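Local coordinates for uncharacterized protein (Sphaerobacter thermophilus, PDB 5TGN) that is of unknown function but belongs to the SnoaL-like family of the NTF2 clan, whose cone-shaped fold often encloses a ligand pocket or active site, at residues Ala27-Asp32 with Asp99-Leu104; Thr71-Leu76 with Ile93-Gly98. All coordinates share one frame; numbering follows the deposited sequence.

Contact 1: Ala27-Asp32 with Asp99-Leu104; sequences ALFAQD and DRIRRL
Phe29 lays one face of its ring on Ile101, whose CB sits 3.8 Å above the ring plane, offset toward the rim, in a CH-pi contact. Ile101 CG2 lies 3.6 Å from Phe29 CE1. Leu104 CB comes to the edge of the ring, near its plane, at CE1 and CZ. Leu28 CB adds a contact with Ile101 CD1.

The backbones meet as a short parallel bridge between Phe29 and Ile101. Ile101 N gives a nearly straight bond to Leu28 O (2.9 Å, 179°), and Ala30 N bonds to Ile101 O (3.0 Å). This parallel pairing brings the chain leaving helix 22-26 onto strand 100-108, the last in the chain but an inner strand of the curved NTF2-like sheet, while Tyr13 of helix 6-18 packs on Phe29, Leu28 and Leu104.

Two arginines supply the side-chain polar contacts. The Arg100 chain runs extended from CG to NE, and its NH1 bonds to Phe29 O at 2.8 Å, from above the carbonyl plane. That oxygen also receives Trp46 NE1. The Arg102 chain is bent between CG and NE, and its NH2 makes a salt bridge to Asp32 OD1, a weak bond of 3.3 Å, with the carboxylate and guanidinium planes 73° apart.

Contact 2: Thr71-Leu76 with Ile93-Gly98; sequences THRVVL and IFDVDG
Arg73 and Asp95 lie side by side on one face of the sheet, their side chains pointing the same way. CG of Arg73 is anti to the backbone N (chi1 -176°), and the chain stays extended to NE. The guanidinium and carboxylate planes are 29° apart, but Arg73 NE and Asp95 OD1 are 4.3 Å apart, beyond a salt bridge. A water joins them: it accepts from Arg73 NE at 2.9 Å and donates to Asp95 OD1 at 2.8 Å. A second water donates to both Asp95 OD1 and His72 O. Ile93 runs alongside Arg73, its CG2 3.8 Å from Arg73 NE. Val75 CG2 lies over one face of the guanidinium. An alanine at Arg73 would probably leave the bridging water without its NE partner and uncover Ile93 CG2.

On the other face, Leu76 and Phe94 cross obliquely, with Leu76 CD1 3.9 Å from Phe94 CE2. Val74 O lies at the edge of the Phe94 ring, in its plane. The same oxygen accepts Phe94 N at 2.7 Å, and Val74 N returns a bond to Phe94 O. This is an antiparallel hydrogen-bonded pair within the hairpin of strands 73-81 and 88-97.

Helix 6-18 packs on the Val74 and Phe94 face, where the Tyr13 and Phe94 rings meet. Strands 60-69 and 100-108 flank the hairpin.

The centres of contacts 1 and 2 lie about 10 Å apart, and both reach the same mixed sheet, contact 1 through strand 100-108 and contact 2 through strands 73-81 and 88-97. Along the chain, contact 2 is nested inside the loop closed by contact 1. Segments 93-98 and 99-104 follow each other directly. Between strands 88-97 and 100-108 lies a classic beta bulge: Arg102 and Arg103 both face Asp95, with Arg102 N 2.7 Å from Asp95 O. Helix 6-18 packs against both contacts. Contact 1 ties the chain around 27-32 to strand 100-108, and contact 2 carries the pairing on through the hairpin. Arg103 of segment 99-104, and Arg73 and Ile93 of contact 2, also meet the second subunit.

Contact 1: Ala27-Asp32 with Asp99-Leu104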
# COMPACT_ATOMS: atom_id res chain seq x y z
N ALA A 27 19.03 -11.03 5.45
CA ALA A 27 19.78 -12.29 5.64
C ALA A 27 18.88 -13.45 6.04
O ALA A 27 19.30 -14.61 5.92
CB ALA A 27 20.88 -12.12 6.70
N LEU A 28 17.66 -13.19 6.53
CA LEU A 28 16.73 -14.28 6.81
C LEU A 28 16.09 -14.87 5.56
O LEU A 28 15.41 -15.90 5.66
CB LEU A 28 15.61 -13.81 7.73
CG LEU A 28 16.08 -13.15 9.01
CD1 LEU A 28 14.85 -12.58 9.70
CD2 LEU A 28 16.84 -14.16 9.92
N PHE A 29 16.27 -14.26 4.40
CA PHE A 29 15.58 -14.72 3.19
C PHE A 29 16.54 -15.51 2.30
O PHE A 29 17.75 -15.29 2.30
CB PHE A 29 15.03 -13.53 2.40
CG PHE A 29 13.85 -12.87 3.04
CD1 PHE A 29 12.58 -13.01 2.51
CD2 PHE A 29 14.03 -12.07 4.16
CE1 PHE A 29 11.47 -12.36 3.08
CE2 PHE A 29 12.92 -11.41 4.76
CZ PHE A 29 11.63 -11.56 4.22
N ALA A 30 15.96 -16.44 1.53
CA ALA A 30 16.68 -17.04 0.42
C ALA A 30 17.10 -15.97 -0.58
O ALA A 30 16.51 -14.89 -0.67
CB ALA A 30 15.82 -18.10 -0.29
N GLN A 31 18.13 -16.29 -1.36
CA GLN A 31 18.65 -15.35 -2.34
C GLN A 31 17.57 -14.90 -3.31
O GLN A 31 17.55 -13.74 -3.73
CB GLN A 31 19.83 -15.98 -3.10
CG GLN A 31 20.41 -15.08 -4.17
CD GLN A 31 21.64 -15.68 -4.89
OE1 GLN A 31 21.91 -16.89 -4.83
NE2 GLN A 31 22.38 -14.81 -5.59
N ASP A 32 16.67 -15.80 -3.70
CA ASP A 32 15.52 -15.46 -4.52
C ASP A 32 14.24 -15.34 -3.70
O ASP A 32 13.15 -15.47 -4.25
CB ASP A 32 15.35 -16.48 -5.65
CG ASP A 32 15.31 -17.91 -5.14
OD1 ASP A 32 15.51 -18.10 -3.92
OD2 ASP A 32 15.10 -18.84 -5.94
N ASP A 99 15.49 -23.62 5.92
CA ASP A 99 15.85 -22.68 7.00
C ASP A 99 15.99 -21.22 6.53
O ASP A 99 16.61 -20.41 7.22
CB ASP A 99 17.09 -23.15 7.79
CG ASP A 99 18.38 -23.13 7.00
OD1 ASP A 99 18.78 -22.05 6.50
OD2 ASP A 99 19.02 -24.20 6.87
N ARG A 100 15.37 -20.83 5.42
CA ARG A 100 15.24 -19.41 5.09
C ARG A 100 13.82 -19.12 4.66
O ARG A 100 13.06 -20.02 4.31
CB ARG A 100 16.21 -18.98 3.98
CG ARG A 100 17.66 -19.01 4.43
CD ARG A 100 18.61 -18.50 3.37
NE ARG A 100 19.97 -18.39 3.88
CZ ARG A 100 20.56 -17.23 4.17
NH1 ARG A 100 19.92 -16.10 3.95
NH2 ARG A 100 21.81 -17.22 4.63
N ILE A 101 13.47 -17.83 4.67
CA ILE A 101 12.17 -17.36 4.18
C ILE A 101 12.19 -17.32 2.66
O ILE A 101 13.02 -16.64 2.05
CB ILE A 101 11.82 -15.98 4.75
CG1 ILE A 101 11.89 -16.00 6.29
CG2 ILE A 101 10.42 -15.59 4.31
CD1 ILE A 101 11.98 -14.56 6.93
N ARG A 102 11.27 -18.06 2.05
CA ARG A 102 11.09 -17.98 0.60
C ARG A 102 10.16 -16.83 0.25
O ARG A 102 10.36 -16.15 -0.77
CB ARG A 102 10.54 -19.30 0.06
CG ARG A 102 11.59 -20.42 0.16
CD ARG A 102 11.50 -21.45 -0.97
NE ARG A 102 11.43 -20.81 -2.28
CZ ARG A 102 12.48 -20.32 -2.93
NH1 ARG A 102 12.32 -19.75 -4.11
NH2 ARG A 102 13.68 -20.39 -2.39
N ARG A 103 9.13 -16.60 1.05
CA ARG A 103 8.24 -15.51 0.75
C ARG A 103 7.63 -14.99 2.04
O ARG A 103 7.24 -15.77 2.92
CB ARG A 103 7.14 -15.92 -0.23
CG ARG A 103 6.02 -14.85 -0.41
CD ARG A 103 4.84 -15.49 -1.16
NE ARG A 103 5.08 -15.62 -2.59
CZ ARG A 103 4.28 -16.27 -3.43
NH1 ARG A 103 3.21 -16.90 -2.97
NH2 ARG A 103 4.52 -16.27 -4.74
N LEU A 104 7.56 -13.67 2.15
CA LEU A 104 6.80 -13.03 3.22
C LEU A 104 5.70 -12.20 2.57
O LEU A 104 5.99 -11.36 1.71
CB LEU A 104 7.70 -12.17 4.12
CG LEU A 104 6.96 -11.12 4.96
CD1 LEU A 104 6.07 -11.78 5.98
CD2 LEU A 104 7.97 -10.15 5.60

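Contact 2: Thr71-Leu76 with Ile93-Gly98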
# COMPACT_ATOMS: atom_id res chain seq x y z
N THR A 71 6.48 -26.28 10.50
CA THR A 71 7.84 -26.38 9.97
C THR A 71 8.07 -25.42 8.80
O THR A 71 9.19 -24.92 8.63
CB THR A 71 8.12 -27.81 9.52
OG1 THR A 71 7.67 -28.72 10.52
CG2 THR A 71 9.63 -28.02 9.27
N HIS A 72 7.04 -25.16 8.00
CA HIS A 72 7.23 -24.44 6.75
C HIS A 72 6.34 -23.22 6.57
O HIS A 72 6.50 -22.51 5.57
CB HIS A 72 7.03 -25.41 5.57
CG HIS A 72 7.84 -26.67 5.71
ND1 HIS A 72 7.30 -27.86 6.14
CD2 HIS A 72 9.16 -26.90 5.52
CE1 HIS A 72 8.25 -28.78 6.18
NE2 HIS A 72 9.39 -28.22 5.81
N ARG A 73 5.43 -22.92 7.50
CA ARG A 73 4.61 -21.74 7.32
C ARG A 73 4.33 -21.13 8.68
O ARG A 73 4.05 -21.85 9.64
CB ARG A 73 3.31 -22.07 6.59
CG ARG A 73 2.42 -20.87 6.28
CD ARG A 73 1.28 -21.30 5.34
NE ARG A 73 0.32 -20.22 5.08
CZ ARG A 73 -0.79 -20.01 5.80
NH1 ARG A 73 -1.09 -20.81 6.83
NH2 ARG A 73 -1.60 -19.00 5.49
N VAL A 74 4.41 -19.80 8.77
CA VAL A 74 4.08 -19.09 10.01
C VAL A 74 3.18 -17.91 9.66
O VAL A 74 3.47 -17.16 8.72
CB VAL A 74 5.35 -18.61 10.74
CG1 VAL A 74 4.99 -17.79 11.96
CG2 VAL A 74 6.24 -19.81 11.14
N VAL A 75 2.11 -17.73 10.44
CA VAL A 75 1.31 -16.51 10.39
C VAL A 75 1.42 -15.80 11.73
O VAL A 75 1.07 -16.36 12.77
CB VAL A 75 -0.16 -16.82 10.06
CG1 VAL A 75 -0.98 -15.53 9.98
CG2 VAL A 75 -0.25 -17.64 8.77
N LEU A 76 1.89 -14.55 11.69
CA LEU A 76 1.86 -13.67 12.86
C LEU A 76 0.85 -12.55 12.62
O LEU A 76 0.74 -12.03 11.51
CB LEU A 76 3.21 -13.02 13.15
CG LEU A 76 4.45 -13.93 13.22
CD1 LEU A 76 5.68 -13.06 13.43
CD2 LEU A 76 4.28 -14.99 14.33
N ILE A 93 2.66 -13.38 6.75
CA ILE A 93 2.58 -14.80 6.38
C ILE A 93 3.95 -15.19 5.84
O ILE A 93 4.34 -14.70 4.78
CB ILE A 93 1.49 -15.08 5.34
CG1 ILE A 93 0.12 -14.58 5.84
CG2 ILE A 93 1.44 -16.60 4.98
CD1 ILE A 93 -0.98 -14.65 4.75
N PHE A 94 4.67 -16.08 6.54
CA PHE A 94 6.01 -16.51 6.16
C PHE A 94 5.94 -17.91 5.55
O PHE A 94 5.46 -18.84 6.21
CB PHE A 94 6.96 -16.57 7.36
CG PHE A 94 7.19 -15.27 8.04
CD1 PHE A 94 8.34 -14.52 7.76
CD2 PHE A 94 6.31 -14.81 9.02
CE1 PHE A 94 8.58 -13.30 8.43
CE2 PHE A 94 6.53 -13.58 9.67
CZ PHE A 94 7.65 -12.83 9.38
N ASP A 95 6.42 -18.07 4.32
CA ASP A 95 6.68 -19.39 3.73
C ASP A 95 8.18 -19.67 3.83
O ASP A 95 8.99 -18.88 3.34
CB ASP A 95 6.22 -19.46 2.27
CG ASP A 95 4.73 -19.14 2.11
OD1 ASP A 95 3.90 -19.86 2.72
OD2 ASP A 95 4.38 -18.16 1.40
N VAL A 96 8.53 -20.80 4.44
CA VAL A 96 9.91 -21.12 4.81
C VAL A 96 10.32 -22.42 4.13
O VAL A 96 9.52 -23.36 4.05
CB VAL A 96 10.08 -21.22 6.34
CG1 VAL A 96 11.45 -21.81 6.74
CG2 VAL A 96 9.79 -19.86 6.98
N ASP A 97 11.55 -22.46 3.62
CA ASP A 97 12.11 -23.70 3.11
C ASP A 97 13.62 -23.66 3.32
O ASP A 97 14.25 -22.62 3.14
CB ASP A 97 11.76 -23.91 1.63
CG ASP A 97 11.89 -25.37 1.20
OD1 ASP A 97 11.93 -26.26 2.08
OD2 ASP A 97 11.93 -25.65 -0.02
N GLY A 98 14.18 -24.80 3.70
CA GLY A 98 15.63 -24.88 3.85
C GLY A 98 16.19 -23.85 4.80
O GLY A 98 17.24 -23.26 4.53
O HOH W 1 4.68 -22.45 3.03
O HOH W 2 1.24 -19.10 2.56